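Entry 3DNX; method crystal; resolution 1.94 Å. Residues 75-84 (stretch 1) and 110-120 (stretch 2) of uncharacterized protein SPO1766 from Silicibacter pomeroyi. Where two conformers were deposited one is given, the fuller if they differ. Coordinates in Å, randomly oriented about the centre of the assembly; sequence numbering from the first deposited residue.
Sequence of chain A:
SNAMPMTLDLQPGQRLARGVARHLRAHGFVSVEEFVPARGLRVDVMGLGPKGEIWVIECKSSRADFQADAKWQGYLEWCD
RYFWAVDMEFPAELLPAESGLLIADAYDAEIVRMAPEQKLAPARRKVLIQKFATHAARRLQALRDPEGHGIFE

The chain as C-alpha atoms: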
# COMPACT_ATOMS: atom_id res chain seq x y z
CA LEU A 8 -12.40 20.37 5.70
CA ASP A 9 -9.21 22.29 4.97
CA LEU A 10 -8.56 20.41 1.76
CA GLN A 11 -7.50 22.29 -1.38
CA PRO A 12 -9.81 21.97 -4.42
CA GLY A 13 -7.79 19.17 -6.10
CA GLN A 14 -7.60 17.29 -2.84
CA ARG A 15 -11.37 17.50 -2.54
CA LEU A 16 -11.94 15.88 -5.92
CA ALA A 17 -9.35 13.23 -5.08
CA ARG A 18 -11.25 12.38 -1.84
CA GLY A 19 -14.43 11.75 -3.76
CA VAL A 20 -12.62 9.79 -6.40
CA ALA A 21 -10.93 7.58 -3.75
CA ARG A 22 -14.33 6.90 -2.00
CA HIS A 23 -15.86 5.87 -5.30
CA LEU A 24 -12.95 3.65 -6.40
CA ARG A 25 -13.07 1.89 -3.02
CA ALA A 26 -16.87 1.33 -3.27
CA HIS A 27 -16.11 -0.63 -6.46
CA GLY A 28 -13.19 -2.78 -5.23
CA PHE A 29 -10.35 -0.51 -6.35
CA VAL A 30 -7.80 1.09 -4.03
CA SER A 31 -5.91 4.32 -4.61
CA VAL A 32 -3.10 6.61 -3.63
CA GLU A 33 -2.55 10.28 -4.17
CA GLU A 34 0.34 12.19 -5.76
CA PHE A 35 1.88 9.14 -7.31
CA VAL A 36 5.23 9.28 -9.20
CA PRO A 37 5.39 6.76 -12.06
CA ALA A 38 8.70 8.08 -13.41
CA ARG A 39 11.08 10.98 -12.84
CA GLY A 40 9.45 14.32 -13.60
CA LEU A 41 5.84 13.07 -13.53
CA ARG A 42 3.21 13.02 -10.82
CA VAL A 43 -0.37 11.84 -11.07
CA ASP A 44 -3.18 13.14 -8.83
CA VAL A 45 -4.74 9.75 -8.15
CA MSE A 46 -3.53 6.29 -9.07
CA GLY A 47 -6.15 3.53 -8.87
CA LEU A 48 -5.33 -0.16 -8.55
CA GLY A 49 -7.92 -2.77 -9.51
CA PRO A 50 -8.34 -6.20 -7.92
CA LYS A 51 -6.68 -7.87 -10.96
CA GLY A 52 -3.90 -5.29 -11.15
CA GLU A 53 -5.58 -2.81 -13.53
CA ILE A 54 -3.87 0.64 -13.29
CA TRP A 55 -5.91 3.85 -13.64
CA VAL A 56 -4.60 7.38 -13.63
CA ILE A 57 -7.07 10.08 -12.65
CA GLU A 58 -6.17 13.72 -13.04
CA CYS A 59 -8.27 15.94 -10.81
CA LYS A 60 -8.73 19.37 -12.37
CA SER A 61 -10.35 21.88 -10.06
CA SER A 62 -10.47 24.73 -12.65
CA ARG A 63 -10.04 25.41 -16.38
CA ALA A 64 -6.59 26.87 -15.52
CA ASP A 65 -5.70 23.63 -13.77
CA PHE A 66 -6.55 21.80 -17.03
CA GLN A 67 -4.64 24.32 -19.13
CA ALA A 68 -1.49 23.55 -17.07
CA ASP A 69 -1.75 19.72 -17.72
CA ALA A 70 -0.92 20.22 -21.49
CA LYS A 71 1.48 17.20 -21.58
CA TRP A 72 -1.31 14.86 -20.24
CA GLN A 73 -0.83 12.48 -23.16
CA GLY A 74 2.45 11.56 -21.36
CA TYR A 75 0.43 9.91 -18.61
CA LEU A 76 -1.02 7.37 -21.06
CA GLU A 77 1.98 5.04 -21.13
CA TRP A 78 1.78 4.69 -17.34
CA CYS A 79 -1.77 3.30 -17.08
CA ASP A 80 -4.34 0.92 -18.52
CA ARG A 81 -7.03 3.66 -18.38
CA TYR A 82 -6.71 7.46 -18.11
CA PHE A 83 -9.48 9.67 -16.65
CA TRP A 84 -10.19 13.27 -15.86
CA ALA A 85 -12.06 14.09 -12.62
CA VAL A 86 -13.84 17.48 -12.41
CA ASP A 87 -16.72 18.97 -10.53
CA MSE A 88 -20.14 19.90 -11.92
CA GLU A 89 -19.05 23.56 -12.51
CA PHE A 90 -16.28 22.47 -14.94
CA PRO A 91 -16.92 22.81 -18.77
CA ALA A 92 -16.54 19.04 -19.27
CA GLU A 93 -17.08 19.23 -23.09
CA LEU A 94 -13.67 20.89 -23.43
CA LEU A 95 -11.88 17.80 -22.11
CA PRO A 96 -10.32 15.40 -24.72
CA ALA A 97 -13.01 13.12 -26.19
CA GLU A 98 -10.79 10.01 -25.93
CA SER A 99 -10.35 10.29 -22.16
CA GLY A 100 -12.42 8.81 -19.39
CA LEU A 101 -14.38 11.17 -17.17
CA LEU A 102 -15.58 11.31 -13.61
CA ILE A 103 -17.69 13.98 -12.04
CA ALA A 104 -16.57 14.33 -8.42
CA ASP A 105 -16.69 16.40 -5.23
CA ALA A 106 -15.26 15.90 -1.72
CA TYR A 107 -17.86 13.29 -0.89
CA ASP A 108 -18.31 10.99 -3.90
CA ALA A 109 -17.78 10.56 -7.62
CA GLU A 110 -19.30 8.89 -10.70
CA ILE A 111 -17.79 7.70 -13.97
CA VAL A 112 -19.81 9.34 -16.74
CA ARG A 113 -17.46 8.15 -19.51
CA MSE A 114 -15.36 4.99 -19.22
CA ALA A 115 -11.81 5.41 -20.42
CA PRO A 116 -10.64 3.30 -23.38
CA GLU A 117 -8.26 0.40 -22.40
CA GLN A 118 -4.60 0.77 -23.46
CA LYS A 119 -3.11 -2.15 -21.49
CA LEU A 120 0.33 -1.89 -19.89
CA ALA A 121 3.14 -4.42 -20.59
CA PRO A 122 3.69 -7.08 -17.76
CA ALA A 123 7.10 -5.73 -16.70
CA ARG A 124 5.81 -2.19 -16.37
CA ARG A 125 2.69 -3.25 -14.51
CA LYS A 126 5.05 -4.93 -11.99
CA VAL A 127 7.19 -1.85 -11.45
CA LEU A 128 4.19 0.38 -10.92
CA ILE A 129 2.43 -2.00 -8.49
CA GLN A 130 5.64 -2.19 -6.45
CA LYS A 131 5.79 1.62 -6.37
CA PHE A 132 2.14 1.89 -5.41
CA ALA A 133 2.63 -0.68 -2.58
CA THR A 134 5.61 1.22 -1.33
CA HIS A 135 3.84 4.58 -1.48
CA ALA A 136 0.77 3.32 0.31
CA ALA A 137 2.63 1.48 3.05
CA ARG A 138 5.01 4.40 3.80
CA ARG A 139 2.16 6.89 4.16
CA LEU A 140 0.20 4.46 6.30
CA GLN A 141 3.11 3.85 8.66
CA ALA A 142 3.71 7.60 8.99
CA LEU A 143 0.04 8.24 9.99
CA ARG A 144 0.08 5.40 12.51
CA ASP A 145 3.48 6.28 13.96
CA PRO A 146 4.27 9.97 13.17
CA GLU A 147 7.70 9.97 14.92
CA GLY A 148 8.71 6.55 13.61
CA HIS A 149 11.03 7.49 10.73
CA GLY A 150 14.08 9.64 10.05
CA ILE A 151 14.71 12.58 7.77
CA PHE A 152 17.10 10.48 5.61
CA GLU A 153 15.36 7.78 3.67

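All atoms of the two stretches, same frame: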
# COMPACT_ATOMS: atom_id res chain seq x y z
N TYR A 75 0.92 10.83 -19.62
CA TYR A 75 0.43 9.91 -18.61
C TYR A 75 -0.05 8.58 -19.18
O TYR A 75 -0.11 7.59 -18.47
CB TYR A 75 -0.71 10.49 -17.80
CG TYR A 75 -0.42 11.75 -17.03
CD1 TYR A 75 -1.18 12.90 -17.26
CD2 TYR A 75 0.56 11.81 -16.05
CE1 TYR A 75 -0.97 14.07 -16.55
CE2 TYR A 75 0.79 12.99 -15.32
CZ TYR A 75 0.03 14.11 -15.58
OH TYR A 75 0.21 15.30 -14.90
N LEU A 76 -0.40 8.55 -20.46
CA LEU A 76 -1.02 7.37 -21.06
C LEU A 76 -0.21 6.07 -20.96
O LEU A 76 -0.77 4.98 -20.72
CB LEU A 76 -1.39 7.69 -22.52
CG LEU A 76 -2.47 8.78 -22.68
CD1 LEU A 76 -2.97 8.89 -24.13
CD2 LEU A 76 -3.64 8.53 -21.72
N GLU A 77 1.10 6.17 -21.18
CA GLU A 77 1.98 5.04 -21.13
C GLU A 77 2.18 4.47 -19.73
O GLU A 77 2.84 3.45 -19.56
CB GLU A 77 3.35 5.39 -21.75
CG GLU A 77 4.18 6.48 -21.03
CD GLU A 77 5.63 6.46 -21.49
OE1 GLU A 77 6.10 5.36 -21.89
OE2 GLU A 77 6.30 7.52 -21.45
N TRP A 78 1.62 5.12 -18.72
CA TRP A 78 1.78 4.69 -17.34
C TRP A 78 0.51 4.13 -16.73
O TRP A 78 0.45 3.99 -15.51
CB TRP A 78 2.29 5.86 -16.49
CG TRP A 78 3.60 6.34 -16.96
CD1 TRP A 78 3.85 7.51 -17.61
CD2 TRP A 78 4.86 5.65 -16.87
NE1 TRP A 78 5.19 7.60 -17.92
CE2 TRP A 78 5.83 6.48 -17.48
CE3 TRP A 78 5.25 4.42 -16.33
CZ2 TRP A 78 7.16 6.12 -17.55
CZ3 TRP A 78 6.57 4.06 -16.39
CH2 TRP A 78 7.52 4.91 -17.01
N CYS A 79 -0.49 3.82 -17.56
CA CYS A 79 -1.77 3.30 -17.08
C CYS A 79 -2.49 2.44 -18.12
O CYS A 79 -2.13 2.44 -19.28
CB CYS A 79 -2.69 4.44 -16.62
SG CYS A 79 -3.17 5.64 -17.87
N ASP A 80 -3.44 1.64 -17.66
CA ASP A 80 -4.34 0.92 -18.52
C ASP A 80 -5.47 1.84 -18.98
O ASP A 80 -5.88 1.76 -20.12
CB ASP A 80 -4.94 -0.28 -17.80
CG ASP A 80 -3.92 -1.28 -17.39
OD1 ASP A 80 -3.08 -1.70 -18.23
OD2 ASP A 80 -3.96 -1.68 -16.23
N ARG A 81 -5.95 2.71 -18.09
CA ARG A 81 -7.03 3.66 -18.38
C ARG A 81 -6.70 5.00 -17.74
O ARG A 81 -6.21 5.06 -16.63
CB ARG A 81 -8.36 3.16 -17.85
CG ARG A 81 -8.82 1.84 -18.45
CD ARG A 81 -10.26 1.56 -18.10
NE ARG A 81 -10.61 0.15 -18.24
CZ ARG A 81 -11.42 -0.37 -19.16
NH1 ARG A 81 -11.64 -1.67 -19.16
NH2 ARG A 81 -12.03 0.38 -20.04
N TYR A 82 -6.92 6.06 -18.50
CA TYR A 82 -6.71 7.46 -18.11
C TYR A 82 -8.02 8.23 -18.07
O TYR A 82 -8.84 8.20 -19.03
CB TYR A 82 -5.76 8.15 -19.11
CG TYR A 82 -5.57 9.59 -18.79
CD1 TYR A 82 -4.63 9.99 -17.86
CD2 TYR A 82 -6.34 10.58 -19.42
CE1 TYR A 82 -4.47 11.33 -17.53
CE2 TYR A 82 -6.20 11.91 -19.09
CZ TYR A 82 -5.23 12.27 -18.16
OH TYR A 82 -5.05 13.59 -17.83
N PHE A 83 -8.25 8.92 -16.94
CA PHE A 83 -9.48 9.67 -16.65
C PHE A 83 -9.15 11.07 -16.19
O PHE A 83 -8.12 11.31 -15.51
CB PHE A 83 -10.31 9.11 -15.50
CG PHE A 83 -10.75 7.68 -15.68
CD1 PHE A 83 -12.06 7.37 -15.98
CD2 PHE A 83 -9.84 6.64 -15.51
CE1 PHE A 83 -12.47 6.04 -16.11
CE2 PHE A 83 -10.23 5.33 -15.63
CZ PHE A 83 -11.54 5.02 -15.95
N TRP A 84 -10.07 11.99 -16.54
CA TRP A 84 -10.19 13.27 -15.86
C TRP A 84 -11.22 13.16 -14.75
O TRP A 84 -12.14 12.37 -14.86
CB TRP A 84 -10.61 14.36 -16.83
CG TRP A 84 -9.71 14.50 -18.01
CD1 TRP A 84 -9.89 13.92 -19.21
CD2 TRP A 84 -8.50 15.27 -18.09
NE1 TRP A 84 -8.87 14.29 -20.07
CE2 TRP A 84 -7.99 15.09 -19.38
CE3 TRP A 84 -7.81 16.08 -17.19
CZ2 TRP A 84 -6.83 15.72 -19.80
CZ3 TRP A 84 -6.64 16.69 -17.60
CH2 TRP A 84 -6.16 16.50 -18.88
N GLU A 110 -18.71 9.86 -9.76
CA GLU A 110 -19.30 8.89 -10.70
C GLU A 110 -18.56 8.90 -12.02
O GLU A 110 -18.15 9.94 -12.49
CB GLU A 110 -20.79 9.16 -10.92
CG GLU A 110 -21.10 10.53 -11.51
CD GLU A 110 -22.59 10.86 -11.62
OE1 GLU A 110 -23.44 10.05 -11.22
OE2 GLU A 110 -22.92 11.98 -12.10
N ILE A 111 -18.41 7.77 -12.65
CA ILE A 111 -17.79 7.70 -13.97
C ILE A 111 -18.94 8.00 -14.95
O ILE A 111 -19.98 7.35 -14.91
CB ILE A 111 -17.23 6.33 -14.27
CG1 ILE A 111 -16.12 5.96 -13.25
CG2 ILE A 111 -16.74 6.25 -15.72
CD1 ILE A 111 -15.59 4.59 -13.44
N VAL A 112 -18.78 9.03 -15.74
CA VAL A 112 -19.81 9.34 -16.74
C VAL A 112 -19.36 8.89 -18.14
O VAL A 112 -20.19 8.78 -19.05
CB VAL A 112 -20.23 10.82 -16.70
CG1 VAL A 112 -21.05 11.10 -15.39
CG2 VAL A 112 -19.06 11.76 -16.83
N ARG A 113 -18.06 8.66 -18.29
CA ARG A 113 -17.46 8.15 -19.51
C ARG A 113 -16.26 7.26 -19.18
O ARG A 113 -15.27 7.70 -18.58
CB ARG A 113 -17.02 9.35 -20.37
CG ARG A 113 -16.55 8.98 -21.74
CD ARG A 113 -16.48 10.22 -22.61
NE ARG A 113 -15.31 11.01 -22.38
CZ ARG A 113 -15.27 12.35 -22.34
NH1 ARG A 113 -14.11 12.97 -22.15
NH2 ARG A 113 -16.37 13.08 -22.50
N MSE A 114 -16.36 5.99 -19.57
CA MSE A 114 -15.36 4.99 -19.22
C MSE A 114 -14.18 5.23 -20.13
O MSE A 114 -14.37 5.47 -21.33
CB MSE A 114 -15.95 3.58 -19.37
CG MSE A 114 -15.01 2.47 -19.13
SE MSE A 114 -14.17 2.52 -17.38
CE MSE A 114 -15.70 2.31 -16.21
N ALA A 115 -12.96 5.22 -19.59
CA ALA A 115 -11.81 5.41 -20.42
C ALA A 115 -11.58 4.20 -21.34
O ALA A 115 -11.89 3.06 -20.98
CB ALA A 115 -10.62 5.71 -19.57
N PRO A 116 -11.05 4.44 -22.55
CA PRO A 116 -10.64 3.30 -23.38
C PRO A 116 -9.45 2.54 -22.73
O PRO A 116 -8.66 3.16 -22.01
CB PRO A 116 -10.24 3.95 -24.70
CG PRO A 116 -9.86 5.32 -24.38
CD PRO A 116 -10.76 5.73 -23.21
N GLU A 117 -9.35 1.23 -22.96
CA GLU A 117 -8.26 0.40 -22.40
C GLU A 117 -7.03 0.38 -23.32
O GLU A 117 -7.14 0.03 -24.49
CB GLU A 117 -8.73 -1.04 -22.10
CG GLU A 117 -7.59 -1.92 -21.55
CD GLU A 117 -7.96 -2.70 -20.29
OE1 GLU A 117 -9.16 -2.87 -20.04
OE2 GLU A 117 -7.04 -3.14 -19.54
N GLN A 118 -5.89 0.80 -22.78
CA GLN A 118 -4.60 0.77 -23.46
C GLN A 118 -3.63 -0.01 -22.57
O GLN A 118 -2.71 0.57 -21.98
CB GLN A 118 -4.09 2.21 -23.70
CG GLN A 118 -5.15 3.33 -23.50
CD GLN A 118 -5.06 4.43 -24.53
OE1 GLN A 118 -6.07 4.83 -25.11
NE2 GLN A 118 -3.85 4.94 -24.78
N LYS A 119 -3.85 -1.32 -22.45
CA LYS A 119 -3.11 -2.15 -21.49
C LYS A 119 -1.57 -1.96 -21.44
O LYS A 119 -0.89 -1.77 -22.45
CB LYS A 119 -3.41 -3.64 -21.72
CG LYS A 119 -4.68 -4.17 -21.05
CD LYS A 119 -4.59 -5.73 -20.92
CE LYS A 119 -5.82 -6.47 -21.51
NZ LYS A 119 -7.08 -6.19 -20.75
N LEU A 120 -1.07 -2.06 -20.22
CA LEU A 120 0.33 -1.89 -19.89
C LEU A 120 1.04 -3.24 -20.15
O LEU A 120 0.43 -4.30 -20.02
CB LEU A 120 0.40 -1.48 -18.41
CG LEU A 120 1.07 -0.24 -17.80
CD1 LEU A 120 1.17 0.95 -18.65
CD2 LEU A 120 0.30 0.12 -16.51
O HOH W 1 -5.65 -4.26 -17.03
O HOH W 2 -7.34 5.35 -21.46

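A mostly polar contact, in which backbone and charged groups of Asp-80 and Arg-81 pin down the irregular segment from Ala-115 to Leu-120, is flanked by an apolar patch around Phe-83 at one end and by Leu-120 at the other. The chain enters strand 81-84 from a loop, and Asp-80, just before the strand, holds the second stretch at two points. Its carbonyl accepts a nearly linear hydrogen bond from the backbone of Gln-118 (N to Asp-80 O, 2.8 Å, 177°), and its carboxylate accepts another from the backbone of Leu-120 (N to Asp-80 OD1, 2.9 Å, 150°). One residue thus uses main chain and side chain to fix alternate amides, with Lys-119 between them directing its CA-to-CB bond away. The same carbonyl also receives a CA-H...O contact from Glu-117 (CA to Asp-80 O, 3.6 Å).

Arg-81 reaches across with an extended side chain, m at chi1 and t at chi2 and chi3. Arg-81 NH2 donates to Ala-115 O (2.8 Å), which lies near the guanidinium plane, as suits an in-plane N-H donor. Arg-81 NH1 forms a salt bridge with Glu-117 OE1 (2.9 Å), although the Glu-117 carboxylate carbon sits over one face of the guanidinium; the charges are therefore paired without an in-plane, end-on arrangement. Glu-117 OE2 also takes a weak hydrogen bond, part of a salt bridge, from Lys-119 NZ (3.3 Å). This places Glu-117 between two cations. Glu-117 OE2 also lies 4.4 Å from Asp-80 OD1, a close pair of like charges.

Two waters complete the polar network. Water 1 donates to Glu-117 OE2 (3.1 Å) and weakly to Asp-80 OD2 (3.2 Å), bridging the two carboxylates. Water 2 accepts from Tyr-82 N (3.1 Å) and donates to Pro-116 O (2.6 Å), linking the two backbones where no direct bond joins them.

Beyond Arg-81, Ala-115 directs its CB toward the first stretch and over the Phe-83 ring, 3.9 Å from CB to the ring centroid and 12° off the normal, a CH-pi contact. The selenium of selenomethionine Met-114 approaches the ring edge instead (SE to Phe-83 CZ, 3.9 Å), as does Ile-111 (CG2 to Phe-83 CE1, 4.3 Å). At the other end, Leu-120 packs against the turn at Glu-77 to Cys-79: its CD1 lies 3.1 Å from Glu-77 O and 3.5 Å from Cys-79 N, so the methyl meets main chain.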